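Local coordinates for GGDEF family protein (Vibrio cholerae, PDB 5GZS), which probably makes cyclic di-GMP as a diguanylate cyclase, and carries a periplasmic portion of solute-binding-protein type that holds arginine, at residues K208-Q213 with F430-K435; Q213-S218 with L260-E265; I288-T293 with E306-P311. All blocks are in the same frame, centred on the assembly; numbering follows the deposited sequence.

Contact 1. Residues K208-Q213 with F430-K435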
ATOM      1  N   LYS A 208       1.117 -18.887 -22.869  1.00 23.52           N
ATOM      2  CA  LYS A 208      -0.099 -19.662 -23.068  1.00 23.05           C
ATOM      3  C   LYS A 208       0.193 -21.145 -23.309  1.00 33.33           C
ATOM      4  O   LYS A 208      -0.488 -22.029 -22.797  1.00 35.95           O
ATOM      5  CB  LYS A 208      -0.889 -19.114 -24.249  1.00 25.85           C
ATOM      6  CG  LYS A 208      -1.677 -17.866 -23.921  1.00 28.97           C
ATOM      7  CD  LYS A 208      -2.204 -17.243 -25.197  1.00 36.42           C
ATOM      8  CE  LYS A 208      -3.213 -16.130 -24.922  1.00 21.83           C
ATOM      9  NZ  LYS A 208      -3.513 -15.506 -26.232  1.00 21.52           N
ATOM     10  N   GLN A 209       1.193 -21.397 -24.148  1.00 27.65           N
ATOM     11  CA  GLN A 209       1.547 -22.752 -24.543  1.00 35.75           C
ATOM     12  C   GLN A 209       1.963 -23.569 -23.332  1.00 35.45           C
ATOM     13  O   GLN A 209       1.573 -24.727 -23.184  1.00 27.27           O
ATOM     14  CB  GLN A 209       2.675 -22.733 -25.576  1.00 57.49           C
ATOM     15  CG  GLN A 209       3.111 -24.112 -26.045  1.00 72.47           C
ATOM     16  CD  GLN A 209       4.613 -24.306 -25.962  1.00 84.82           C
ATOM     17  OE1 GLN A 209       5.273 -23.759 -25.080  1.00 87.26           O
ATOM     18  NE2 GLN A 209       5.160 -25.090 -26.884  1.00 89.58           N
ATOM     19  N   ALA A 210       2.757 -22.955 -22.462  1.00 37.62           N
ATOM     20  CA  ALA A 210       3.208 -23.627 -21.234  1.00 33.30           C
ATOM     21  C   ALA A 210       1.972 -23.938 -20.393  1.00 32.61           C
ATOM     22  O   ALA A 210       1.784 -25.069 -19.963  1.00 25.80           O
ATOM     23  CB  ALA A 210       4.187 -22.781 -20.465  1.00 26.21           C
ATOM     24  N   LEU A 211       1.110 -22.931 -20.234  1.00 25.28           N
ATOM     25  CA  LEU A 211      -0.104 -23.065 -19.469  1.00 25.16           C
ATOM     26  C   LEU A 211      -1.002 -24.144 -20.076  1.00 37.81           C
ATOM     27  O   LEU A 211      -1.510 -25.020 -19.371  1.00 33.13           O
ATOM     28  CB  LEU A 211      -0.862 -21.725 -19.392  1.00 34.33           C
ATOM     29  CG  LEU A 211      -2.202 -21.835 -18.645  1.00 36.48           C
ATOM     30  CD1 LEU A 211      -2.016 -22.521 -17.301  1.00 34.74           C
ATOM     31  CD2 LEU A 211      -2.865 -20.491 -18.432  1.00 38.43           C
ATOM     32  N   ARG A 212      -1.205 -24.095 -21.383  1.00 29.54           N
ATOM     33  CA  ARG A 212      -2.085 -25.075 -21.992  1.00 24.50           C
ATOM     34  C   ARG A 212      -1.517 -26.490 -21.897  1.00 39.52           C
ATOM     35  O   ARG A 212      -2.263 -27.471 -21.757  1.00 45.81           O
ATOM     36  CB  ARG A 212      -2.381 -24.665 -23.415  1.00 23.78           C
ATOM     37  CG  ARG A 212      -3.281 -23.437 -23.376  1.00 24.56           C
ATOM     38  CD  ARG A 212      -3.469 -22.760 -24.719  1.00 24.94           C
ATOM     39  NE  ARG A 212      -4.058 -21.448 -24.475  1.00 35.77           N
ATOM     40  CZ  ARG A 212      -4.271 -20.530 -25.407  1.00 37.52           C
ATOM     41  NH1 ARG A 212      -3.953 -20.784 -26.667  1.00 32.99           N
ATOM     42  NH2 ARG A 212      -4.812 -19.357 -25.076  1.00 36.15           N
ATOM     43  N   GLN A 213      -0.201 -26.605 -21.890  1.00 28.14           N
ATOM     44  CA  GLN A 213       0.392 -27.917 -21.743  1.00 30.54           C
ATOM     45  C   GLN A 213       0.088 -28.450 -20.355  1.00 35.20           C
ATOM     46  O   GLN A 213       0.022 -29.664 -20.140  1.00 38.59           O
ATOM     47  CB  GLN A 213       1.902 -27.885 -22.002  1.00 30.86           C
ATOM     48  CG  GLN A 213       2.436 -29.222 -22.484  1.00 45.94           C
ATOM     49  CD  GLN A 213       1.511 -29.919 -23.504  1.00 63.43           C
ATOM     50  OE1 GLN A 213       0.948 -29.290 -24.412  1.00 72.10           O
ATOM     51  NE2 GLN A 213       1.369 -31.229 -23.359  1.00 63.33           N
ATOM     52  N   PHE A 430      -6.701 -21.990 -12.707  1.00 38.77           N
ATOM     53  CA  PHE A 430      -7.333 -20.684 -12.864  1.00 39.45           C
ATOM     54  C   PHE A 430      -6.462 -19.596 -12.215  1.00 34.91           C
ATOM     55  O   PHE A 430      -6.397 -18.480 -12.715  1.00 30.34           O
ATOM     56  CB  PHE A 430      -8.766 -20.684 -12.297  1.00 34.98           C
ATOM     57  CG  PHE A 430      -9.834 -21.033 -13.333  1.00 30.55           C
ATOM     58  CD1 PHE A 430     -10.136 -22.354 -13.634  1.00 26.96           C
ATOM     59  CD2 PHE A 430     -10.500 -20.045 -14.017  1.00 26.63           C
ATOM     60  CE1 PHE A 430     -11.100 -22.674 -14.592  1.00 30.27           C
ATOM     61  CE2 PHE A 430     -11.463 -20.349 -14.982  1.00 26.32           C
ATOM     62  CZ  PHE A 430     -11.769 -21.667 -15.268  1.00 27.98           C
ATOM     63  N   SER A 431      -5.755 -19.918 -11.135  1.00 33.31           N
ATOM     64  CA  SER A 431      -4.830 -18.934 -10.568  1.00 32.77           C
ATOM     65  C   SER A 431      -3.805 -18.434 -11.611  1.00 32.50           C
ATOM     66  O   SER A 431      -3.617 -17.217 -11.785  1.00 33.60           O
ATOM     67  CB  SER A 431      -4.120 -19.518  -9.363  1.00 32.74           C
ATOM     68  OG  SER A 431      -5.040 -19.750  -8.315  1.00 36.91           O
ATOM     69  N   ARG A 432      -3.173 -19.359 -12.330  1.00 28.18           N
ATOM     70  CA  ARG A 432      -2.241 -18.967 -13.386  1.00 27.84           C
ATOM     71  C   ARG A 432      -2.920 -18.160 -14.471  1.00 38.51           C
ATOM     72  O   ARG A 432      -2.397 -17.132 -14.882  1.00 50.83           O
ATOM     73  CB  ARG A 432      -1.573 -20.189 -13.995  1.00 27.82           C
ATOM     74  CG  ARG A 432      -0.725 -20.957 -13.003  1.00 29.46           C
ATOM     75  CD  ARG A 432      -0.173 -22.225 -13.633  1.00 33.22           C
ATOM     76  NE  ARG A 432       0.669 -21.955 -14.798  1.00 37.32           N
ATOM     77  CZ  ARG A 432       1.309 -22.908 -15.463  1.00 47.78           C
ATOM     78  NH1 ARG A 432       1.191 -24.171 -15.065  1.00 51.98           N
ATOM     79  NH2 ARG A 432       2.056 -22.610 -16.515  1.00 58.35           N
ATOM     80  N   ALA A 433      -4.081 -18.602 -14.943  1.00 34.57           N
ATOM     81  CA  ALA A 433      -4.732 -17.863 -16.027  1.00 39.88           C
ATOM     82  C   ALA A 433      -4.996 -16.415 -15.611  1.00 42.79           C
ATOM     83  O   ALA A 433      -4.806 -15.482 -16.393  1.00 53.39           O
ATOM     84  CB  ALA A 433      -6.032 -18.538 -16.447  1.00 35.06           C
ATOM     85  N   ILE A 434      -5.426 -16.239 -14.367  1.00 39.37           N
ATOM     86  CA  ILE A 434      -5.649 -14.916 -13.806  1.00 46.31           C
ATOM     87  C   ILE A 434      -4.358 -14.074 -13.723  1.00 49.50           C
ATOM     88  O   ILE A 434      -4.388 -12.882 -14.062  1.00 51.09           O
ATOM     89  CB  ILE A 434      -6.271 -15.026 -12.420  1.00 40.04           C
ATOM     90  CG1 ILE A 434      -7.760 -15.365 -12.538  1.00 34.81           C
ATOM     91  CG2 ILE A 434      -6.074 -13.735 -11.646  1.00 40.06           C
ATOM     92  CD1 ILE A 434      -8.371 -15.829 -11.208  1.00 35.31           C
ATOM     93  N   LYS A 435      -3.239 -14.677 -13.293  1.00 38.35           N
ATOM     94  CA  LYS A 435      -1.954 -13.955 -13.279  1.00 36.97           C
ATOM     95  C   LYS A 435      -1.623 -13.353 -14.632  1.00 47.23           C
ATOM     96  O   LYS A 435      -1.369 -12.145 -14.733  1.00 70.49           O
ATOM     97  CB  LYS A 435      -0.803 -14.845 -12.830  1.00 31.15           C
ATOM     98  CG  LYS A 435      -0.862 -15.136 -11.352  1.00 39.61           C
ATOM     99  CD  LYS A 435       0.337 -15.870 -10.837  1.00 41.66           C
ATOM    100  CE  LYS A 435      -0.069 -16.642  -9.595  1.00 46.53           C
ATOM    101  NZ  LYS A 435       1.036 -16.868  -8.614  1.00 49.25           N
TER

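Contact 2. Residues Q213-S218 with L260-E265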
ATOM      1  N   GLN A 213      -0.201 -26.605 -21.890  1.00 28.14           N
ATOM      2  CA  GLN A 213       0.392 -27.917 -21.743  1.00 30.54           C
ATOM      3  C   GLN A 213       0.088 -28.450 -20.355  1.00 35.20           C
ATOM      4  O   GLN A 213       0.022 -29.664 -20.140  1.00 38.59           O
ATOM      5  CB  GLN A 213       1.902 -27.885 -22.002  1.00 30.86           C
ATOM      6  CG  GLN A 213       2.436 -29.222 -22.484  1.00 45.94           C
ATOM      7  CD  GLN A 213       1.511 -29.919 -23.504  1.00 63.43           C
ATOM      8  OE1 GLN A 213       0.948 -29.290 -24.412  1.00 72.10           O
ATOM      9  NE2 GLN A 213       1.369 -31.229 -23.359  1.00 63.33           N
ATOM     10  N   SER A 214      -0.113 -27.539 -19.416  1.00 34.77           N
ATOM     11  CA  SER A 214      -0.411 -27.948 -18.057  1.00 36.79           C
ATOM     12  C   SER A 214      -1.817 -28.506 -17.966  1.00 40.31           C
ATOM     13  O   SER A 214      -2.073 -29.450 -17.190  1.00 27.30           O
ATOM     14  CB  SER A 214      -0.251 -26.779 -17.089  1.00 36.06           C
ATOM     15  OG  SER A 214       1.108 -26.564 -16.802  1.00 37.77           O
ATOM     16  N   VAL A 215      -2.721 -27.900 -18.741  1.00 27.10           N
ATOM     17  CA  VAL A 215      -4.103 -28.364 -18.806  1.00 36.31           C
ATOM     18  C   VAL A 215      -4.119 -29.810 -19.283  1.00 33.34           C
ATOM     19  O   VAL A 215      -4.695 -30.681 -18.630  1.00 27.93           O
ATOM     20  CB  VAL A 215      -4.957 -27.500 -19.743  1.00 36.41           C
ATOM     21  CG1 VAL A 215      -6.341 -28.119 -19.948  1.00 25.89           C
ATOM     22  CG2 VAL A 215      -5.044 -26.070 -19.226  1.00 27.77           C
ATOM     23  N   VAL A 216      -3.453 -30.042 -20.415  1.00 30.50           N
ATOM     24  CA  VAL A 216      -3.310 -31.375 -21.008  1.00 27.70           C
ATOM     25  C   VAL A 216      -2.671 -32.343 -20.026  1.00 39.97           C
ATOM     26  O   VAL A 216      -3.207 -33.441 -19.795  1.00 43.83           O
ATOM     27  CB  VAL A 216      -2.465 -31.344 -22.318  1.00 36.24           C
ATOM     28  CG1 VAL A 216      -2.040 -32.736 -22.715  1.00 28.23           C
ATOM     29  CG2 VAL A 216      -3.243 -30.662 -23.455  1.00 26.39           C
ATOM     30  N   GLU A 217      -1.548 -31.945 -19.423  1.00 27.94           N
ATOM     31  CA  GLU A 217      -0.926 -32.788 -18.392  1.00 41.69           C
ATOM     32  C   GLU A 217      -1.850 -33.058 -17.210  1.00 41.29           C
ATOM     33  O   GLU A 217      -1.654 -34.030 -16.492  1.00 48.86           O
ATOM     34  CB  GLU A 217       0.371 -32.178 -17.870  1.00 50.29           C
ATOM     35  CG  GLU A 217       1.528 -32.284 -18.836  1.00 63.73           C
ATOM     36  CD  GLU A 217       2.772 -31.584 -18.334  1.00 77.28           C
ATOM     37  OE1 GLU A 217       2.796 -31.171 -17.151  1.00 81.76           O
ATOM     38  OE2 GLU A 217       3.730 -31.454 -19.125  1.00 85.95           O
ATOM     39  N   SER A 218      -2.859 -32.216 -16.999  1.00 44.64           N
ATOM     40  CA  SER A 218      -3.734 -32.404 -15.850  1.00 38.93           C
ATOM     41  C   SER A 218      -4.687 -33.536 -16.163  1.00 38.23           C
ATOM     42  O   SER A 218      -5.208 -34.208 -15.274  1.00 30.82           O
ATOM     43  CB  SER A 218      -4.517 -31.131 -15.526  1.00 33.50           C
ATOM     44  OG  SER A 218      -5.656 -31.014 -16.361  1.00 38.89           O
ATOM     45  N   LEU A 260      -7.277 -20.887 -20.931  1.00 40.53           N
ATOM     46  CA  LEU A 260      -6.977 -22.289 -20.673  1.00 37.59           C
ATOM     47  C   LEU A 260      -7.588 -23.219 -21.711  1.00 38.59           C
ATOM     48  O   LEU A 260      -7.440 -24.441 -21.625  1.00 42.49           O
ATOM     49  CB  LEU A 260      -7.465 -22.698 -19.285  1.00 38.51           C
ATOM     50  CG  LEU A 260      -6.976 -21.904 -18.079  1.00 36.72           C
ATOM     51  CD1 LEU A 260      -8.060 -21.950 -16.999  1.00 34.39           C
ATOM     52  CD2 LEU A 260      -5.676 -22.495 -17.560  1.00 25.55           C
ATOM     53  N   LEU A 261      -8.269 -22.627 -22.682  1.00 39.54           N
ATOM     54  CA  LEU A 261      -8.967 -23.353 -23.735  1.00 36.42           C
ATOM     55  C   LEU A 261      -9.956 -24.340 -23.173  1.00 42.72           C
ATOM     56  O   LEU A 261     -10.187 -25.400 -23.761  1.00 46.14           O
ATOM     57  CB  LEU A 261      -7.995 -24.072 -24.658  1.00 40.23           C
ATOM     58  CG  LEU A 261      -7.171 -23.195 -25.597  1.00 44.52           C
ATOM     59  CD1 LEU A 261      -6.618 -24.097 -26.669  1.00 46.91           C
ATOM     60  CD2 LEU A 261      -8.012 -22.081 -26.196  1.00 35.80           C
ATOM     61  N   LEU A 262     -10.554 -23.979 -22.040  1.00 34.60           N
ATOM     62  CA  LEU A 262     -11.730 -24.673 -21.549  1.00 30.27           C
ATOM     63  C   LEU A 262     -12.986 -23.933 -21.977  1.00 38.29           C
ATOM     64  O   LEU A 262     -12.979 -22.715 -22.143  1.00 55.66           O
ATOM     65  CB  LEU A 262     -11.712 -24.776 -20.033  1.00 39.88           C
ATOM     66  CG  LEU A 262     -10.421 -25.181 -19.348  1.00 33.29           C
ATOM     67  CD1 LEU A 262     -10.574 -24.812 -17.925  1.00 32.87           C
ATOM     68  CD2 LEU A 262     -10.172 -26.684 -19.496  1.00 29.84           C
ATOM     69  N   LYS A 263     -14.080 -24.659 -22.106  1.00 38.18           N
ATOM     70  CA  LYS A 263     -15.341 -24.041 -22.469  1.00 42.33           C
ATOM     71  C   LYS A 263     -16.173 -23.809 -21.215  1.00 33.31           C
ATOM     72  O   LYS A 263     -16.455 -24.737 -20.469  1.00 35.83           O
ATOM     73  CB  LYS A 263     -16.095 -24.919 -23.482  1.00 44.61           C
ATOM     74  CG  LYS A 263     -15.820 -26.404 -23.346  1.00 49.97           C
ATOM     75  CD  LYS A 263     -16.279 -27.207 -24.577  1.00 51.94           C
ATOM     76  CE  LYS A 263     -15.508 -26.799 -25.814  1.00 60.64           C
ATOM     77  NZ  LYS A 263     -15.708 -27.766 -26.933  1.00 66.03           N
ATOM     78  N   CYS A 264     -16.563 -22.564 -20.985  1.00 31.66           N
ATOM     79  CA  CYS A 264     -17.377 -22.233 -19.828  1.00 38.85           C
ATOM     80  C   CYS A 264     -18.663 -21.619 -20.267  1.00 45.11           C
ATOM     81  O   CYS A 264     -18.702 -20.806 -21.186  1.00 55.79           O
ATOM     82  CB  CYS A 264     -16.687 -21.246 -18.889  1.00 40.53           C
ATOM     83  SG  CYS A 264     -15.071 -21.664 -18.398  1.00 51.57           S
ATOM     84  N   GLU A 265     -19.708 -21.931 -19.550  1.00 42.12           N
ATOM     85  CA  GLU A 265     -21.008 -21.449 -19.868  1.00 36.32           C
ATOM     86  C   GLU A 265     -21.571 -20.803 -18.631  1.00 40.86           C
ATOM     87  O   GLU A 265     -21.651 -21.426 -17.620  1.00 45.14           O
ATOM     88  CB  GLU A 265     -21.845 -22.651 -20.245  1.00 34.64           C
ATOM     89  CG  GLU A 265     -23.287 -22.402 -20.540  1.00 30.57           C
ATOM     90  CD  GLU A 265     -23.938 -23.574 -21.207  1.00 52.66           C
ATOM     91  OE1 GLU A 265     -23.749 -23.788 -22.396  1.00 30.66           O
ATOM     92  OE2 GLU A 265     -24.641 -24.295 -20.536  1.00 56.96           O
TER

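Contact 3. Residues I288-T293 with E306-P311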
ATOM      1  N   ILE A 288     -18.328 -23.610 -11.024  1.00 32.07           N
ATOM      2  CA  ILE A 288     -17.594 -22.399 -10.707  1.00 28.83           C
ATOM      3  C   ILE A 288     -18.516 -21.312 -10.203  1.00 29.34           C
ATOM      4  O   ILE A 288     -19.612 -21.131 -10.719  1.00 29.60           O
ATOM      5  CB  ILE A 288     -16.851 -21.893 -11.942  1.00 31.59           C
ATOM      6  CG1 ILE A 288     -15.654 -22.782 -12.230  1.00 30.16           C
ATOM      7  CG2 ILE A 288     -16.447 -20.416 -11.807  1.00 27.89           C
ATOM      8  CD1 ILE A 288     -15.083 -22.565 -13.639  1.00 30.94           C
ATOM      9  N   LEU A 289     -18.083 -20.581  -9.195  1.00 28.90           N
ATOM     10  CA  LEU A 289     -18.915 -19.498  -8.696  1.00 36.89           C
ATOM     11  C   LEU A 289     -18.028 -18.312  -8.380  1.00 41.50           C
ATOM     12  O   LEU A 289     -16.978 -18.456  -7.742  1.00 34.24           O
ATOM     13  CB  LEU A 289     -19.721 -19.925  -7.461  1.00 30.38           C
ATOM     14  CG  LEU A 289     -20.367 -18.806  -6.636  1.00 31.14           C
ATOM     15  CD1 LEU A 289     -21.256 -17.947  -7.492  1.00 31.29           C
ATOM     16  CD2 LEU A 289     -21.172 -19.331  -5.453  1.00 32.05           C
ATOM     17  N   ALA A 290     -18.441 -17.141  -8.851  1.00 38.69           N
ATOM     18  CA  ALA A 290     -17.702 -15.921  -8.583  1.00 39.54           C
ATOM     19  C   ALA A 290     -18.654 -14.755  -8.724  1.00 39.93           C
ATOM     20  O   ALA A 290     -19.631 -14.828  -9.467  1.00 45.40           O
ATOM     21  CB  ALA A 290     -16.512 -15.778  -9.530  1.00 42.55           C
ATOM     22  N   PRO A 291     -18.404 -13.688  -7.981  1.00 34.74           N
ATOM     23  CA  PRO A 291     -17.318 -13.554  -7.001  1.00 50.22           C
ATOM     24  C   PRO A 291     -17.626 -14.314  -5.715  1.00 48.56           C
ATOM     25  O   PRO A 291     -18.785 -14.640  -5.476  1.00 53.90           O
ATOM     26  CB  PRO A 291     -17.239 -12.042  -6.778  1.00 35.40           C
ATOM     27  CG  PRO A 291     -18.655 -11.590  -6.969  1.00 40.10           C
ATOM     28  CD  PRO A 291     -19.241 -12.480  -8.065  1.00 35.49           C
ATOM     29  N   ILE A 292     -16.618 -14.592  -4.901  1.00 39.73           N
ATOM     30  CA  ILE A 292     -16.889 -15.071  -3.551  1.00 37.01           C
ATOM     31  C   ILE A 292     -15.804 -14.575  -2.617  1.00 42.26           C
ATOM     32  O   ILE A 292     -14.617 -14.812  -2.854  1.00 42.29           O
ATOM     33  CB  ILE A 292     -16.991 -16.596  -3.493  1.00 40.13           C
ATOM     34  CG1 ILE A 292     -16.767 -17.084  -2.060  1.00 43.14           C
ATOM     35  CG2 ILE A 292     -15.988 -17.225  -4.450  1.00 46.21           C
ATOM     36  CD1 ILE A 292     -17.071 -18.540  -1.862  1.00 47.38           C
ATOM     37  N   THR A 293     -16.199 -13.888  -1.546  1.00 47.35           N
ATOM     38  CA  THR A 293     -15.240 -13.041  -0.858  1.00 53.69           C
ATOM     39  C   THR A 293     -14.345 -13.748   0.152  1.00 61.76           C
ATOM     40  O   THR A 293     -13.746 -13.084   1.003  1.00 70.74           O
ATOM     41  CB  THR A 293     -15.941 -11.894  -0.156  1.00 60.15           C
ATOM     42  OG1 THR A 293     -16.883 -12.419   0.784  1.00 66.91           O
ATOM     43  CG2 THR A 293     -16.642 -11.026  -1.183  1.00 58.42           C
ATOM     44  N   GLU A 306      -6.536 -17.859  -6.531  1.00 46.45           N
ATOM     45  CA  GLU A 306      -5.929 -16.678  -5.919  1.00 40.39           C
ATOM     46  C   GLU A 306      -6.877 -15.521  -6.111  1.00 42.76           C
ATOM     47  O   GLU A 306      -7.723 -15.588  -6.997  1.00 50.03           O
ATOM     48  CB  GLU A 306      -4.566 -16.353  -6.546  1.00 40.53           C
ATOM     49  CG  GLU A 306      -3.426 -17.303  -6.145  1.00 39.36           C
ATOM     50  CD  GLU A 306      -2.124 -16.967  -6.852  1.00 58.30           C
ATOM     51  OE1 GLU A 306      -2.082 -15.898  -7.509  1.00 68.54           O
ATOM     52  OE2 GLU A 306      -1.154 -17.764  -6.761  1.00 56.34           O
ATOM     53  N   SER A 307      -6.748 -14.472  -5.293  1.00 48.99           N
ATOM     54  CA  SER A 307      -7.625 -13.295  -5.399  1.00 47.87           C
ATOM     55  C   SER A 307      -7.428 -12.575  -6.728  1.00 42.39           C
ATOM     56  O   SER A 307      -6.383 -12.700  -7.332  1.00 33.51           O
ATOM     57  CB  SER A 307      -7.373 -12.322  -4.253  1.00 55.15           C
ATOM     58  OG  SER A 307      -7.183 -13.024  -3.041  1.00 67.29           O
ATOM     59  N   TYR A 308      -8.433 -11.831  -7.185  1.00 48.98           N
ATOM     60  CA  TYR A 308      -8.287 -11.042  -8.409  1.00 39.56           C
ATOM     61  C   TYR A 308      -8.826  -9.633  -8.224  1.00 42.12           C
ATOM     62  O   TYR A 308      -8.785  -8.811  -9.141  1.00 45.73           O
ATOM     63  CB  TYR A 308      -8.986 -11.723  -9.593  1.00 38.07           C
ATOM     64  CG  TYR A 308     -10.489 -11.894  -9.475  1.00 36.09           C
ATOM     65  CD1 TYR A 308     -11.359 -10.900  -9.918  1.00 42.42           C
ATOM     66  CD2 TYR A 308     -11.038 -13.053  -8.943  1.00 40.52           C
ATOM     67  CE1 TYR A 308     -12.732 -11.051  -9.818  1.00 40.99           C
ATOM     68  CE2 TYR A 308     -12.415 -13.216  -8.845  1.00 39.14           C
ATOM     69  CZ  TYR A 308     -13.252 -12.210  -9.282  1.00 38.77           C
ATOM     70  OH  TYR A 308     -14.617 -12.369  -9.185  1.00 40.56           O
ATOM     71  N   TYR A 309      -9.345  -9.365  -7.035  1.00 37.89           N
ATOM     72  CA  TYR A 309      -9.820  -8.034  -6.699  1.00 51.75           C
ATOM     73  C   TYR A 309      -9.770  -7.857  -5.187  1.00 57.00           C
ATOM     74  O   TYR A 309      -9.847  -8.840  -4.432  1.00 53.34           O
ATOM     75  CB  TYR A 309     -11.237  -7.795  -7.228  1.00 53.30           C
ATOM     76  CG  TYR A 309     -11.722  -6.402  -6.947  1.00 53.26           C
ATOM     77  CD1 TYR A 309     -11.225  -5.324  -7.652  1.00 59.95           C
ATOM     78  CD2 TYR A 309     -12.654  -6.164  -5.950  1.00 60.81           C
ATOM     79  CE1 TYR A 309     -11.652  -4.033  -7.375  1.00 65.73           C
ATOM     80  CE2 TYR A 309     -13.091  -4.885  -5.667  1.00 62.72           C
ATOM     81  CZ  TYR A 309     -12.587  -3.827  -6.378  1.00 65.52           C
ATOM     82  OH  TYR A 309     -13.026  -2.558  -6.084  1.00 73.67           O
ATOM     83  N   HIS A 310      -9.619  -6.614  -4.739  1.00 60.24           N
ATOM     84  CA  HIS A 310      -9.555  -6.361  -3.301  1.00 56.84           C
ATOM     85  C   HIS A 310     -10.435  -5.211  -2.874  1.00 53.96           C
ATOM     86  O   HIS A 310      -9.985  -4.065  -2.821  1.00 64.72           O
ATOM     87  CB  HIS A 310      -8.130  -6.103  -2.887  1.00 52.20           C
ATOM     88  CG  HIS A 310      -7.189  -7.145  -3.374  1.00 52.68           C
ATOM     89  ND1 HIS A 310      -6.857  -8.255  -2.624  1.00 53.84           N
ATOM     90  CD2 HIS A 310      -6.523  -7.264  -4.549  1.00 50.37           C
ATOM     91  CE1 HIS A 310      -6.007  -9.001  -3.308  1.00 55.37           C
ATOM     92  NE2 HIS A 310      -5.788  -8.423  -4.477  1.00 54.17           N
ATOM     93  N   PRO A 311     -11.696  -5.529  -2.554  1.00 48.13           N
ATOM     94  CA  PRO A 311     -12.726  -4.559  -2.193  1.00 49.16           C
ATOM     95  C   PRO A 311     -12.356  -3.784  -0.964  1.00 47.75           C
ATOM     96  O   PRO A 311     -11.646  -4.301  -0.089  1.00 42.36           O
ATOM     97  CB  PRO A 311     -13.953  -5.430  -1.926  1.00 51.74           C
ATOM     98  CG  PRO A 311     -13.658  -6.732  -2.594  1.00 45.48           C
ATOM     99  CD  PRO A 311     -12.204  -6.910  -2.492  1.00 46.35           C
TER

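Contact 1. Residues K208-Q213 with F430-K435
R432 reaches from helix 421-435 to helix 189-218, where it lies along L211 and ends at S214: its NH1 donates a hydrogen bond to S214 OG, three residues beyond L211. NE has a second, long and weak ion pair with D153. The bend at chi3 (60°) carries the guanidinium along the face of helix 189-218, past L211 CD1 toward S214. L211 comes the other way, and the two side chains run antiparallel alongside each other. One branch of the leucine, CD1, sits over one face of the guanidinium, displaced from its centre toward the rim, with CD1 3.7 Å from R432 NE. The far nitrogen then rests on the backbone of the facing helix, R432 NH2 lying 3.7 Å from L211 CA, while A210 C approaches the flat group obliquely at 4.1 Å from the same R432 NH2.

The other branch of L211 takes a different job. CD2 is laid against the neighbouring helix itself, 4.0 Å from A433 CA and 4.2 Å from A433 CB, and it also meets L260. A433 also packs on A256 and M259 of helix 248-259. Long helix 189-218 here packs against helix 421-435 of the solute-binding-protein-type lobe that also holds helix 248-259. The two short helical pieces run nearly antiparallel, with axes 10.9 Å apart at their closest, a wide spacing bridged by the side chains of L211 and R432.

No hydrogen bond joins residues 208-213 directly to 430-435. The contact is half greasy and half polar: L211 packs against alanine with one branch and flanks a guanidinium face with the other, leaving the hydrogen bond to S214, one turn along, while D153 adds at most a weak attraction.

Contact 2. Residues Q213-S218 with L260-E265
V215 turns its two methyls to different leucines: with CB aimed at residues 260-265, chi1 of 172° sends CG2 to L260 and CG1 to L262. L260, with its CG anti to its own carbonyl carbon (chi1 -56°), offers one methyl, and V215 CG2 lies 4.0 Å from L260 CD2. The same valine methyl also leans on the peptide group, with V215 CG2 3.8 Å from L260 O. On the other prong V215 CG1 stands 4.1 Å from L262 CD2. In both pairs the side chains cross obliquely, and the touching is almost all apolar, with L260 O the one polar atom against the valine and no hydrogen bond between the segments.

The turn between them is consistent with L260 and L262 meeting the same valine. Helix 248-259 stops in a Schellman motif, where L261 takes a positive phi (56°), and the chain then swings into strand 264-266, the edge strand beside the parallel strand 226-230. This is the first beta-alpha-beta crossover of a lobe with the strand order 2-1-3-5-4, as in type II periplasmic binding proteins. A disulfide from C264 to C257 staples the new strand back to the helix it has just left.

Around the valine, V222 fills in from the loop that follows helix 189-218, and L426 of helix 421-435 lies against L262. Three residues on from V215, S218 OG is hydrogen-bonded to L220 N.

Contact 3. Residues I288-T293 with E306-P311
Y308 points its phenol end-on at the A290-P291 pair, on a central strand of the solute-binding-protein-type lobe. Strand 288-292 lies between the parallel strand 226-230 and the antiparallel strand 414-417, and residues 306-311 belong to the crossing that carries the chain from this sheet to strand 312-318 of the next one, the kind of interlobe connection from which hinges are made in this family.

The ring approaches lengthwise. Its hydroxyl goes first: Y308 OH is 3.6 Å from P291 CB and 3.9 Å from A290 CB. Both carbons lie ahead of the oxygen but well off the phenol axis, on opposite sides of the ring plane. The peptide before P291 is cis, which is consistent with two successive CB atoms of the strand pointing the same way, at the tyrosine. For its part Y308 begins turned aside, and a chi1 of 63° puts CG between its backbone N and carbonyl carbon; from there the ring lies against helix 248-259, whose I248 and V252 touch it, and against I415 of the sheet.

The tyrosine is buried, and the strongest polar partner of its hydroxyl is S249, whose OG it meets in a hydrogen bond. That bond satisfies the hydroxyl, whose contacts with the strand are to carbon. P291 packs on S249 as well, so serine, proline and tyrosine close up together. P291 O is hydrogen-bonded to Y236 OH.

Helix 189-218 supplies the first half of contacts 1 and 2, which share Q213. Contact 2 closes first, bringing back the turn that follows helix 248-259. Contact 3 then closes a short loop between strand 288-292 and the segment before strand 312-318. These two follow in series, and both are nested in the long loop that contact 1 completes when helix 421-435 returns to helix 189-218. L260 links contacts 1 and 2 through A433, while the K435-E306 salt bridge and the S431-E306 hydrogen bond join contacts 1 and 3. Together the contacts tie helices 189-218 and 421-435 to the five-stranded sheet and its exit toward strand 312-318.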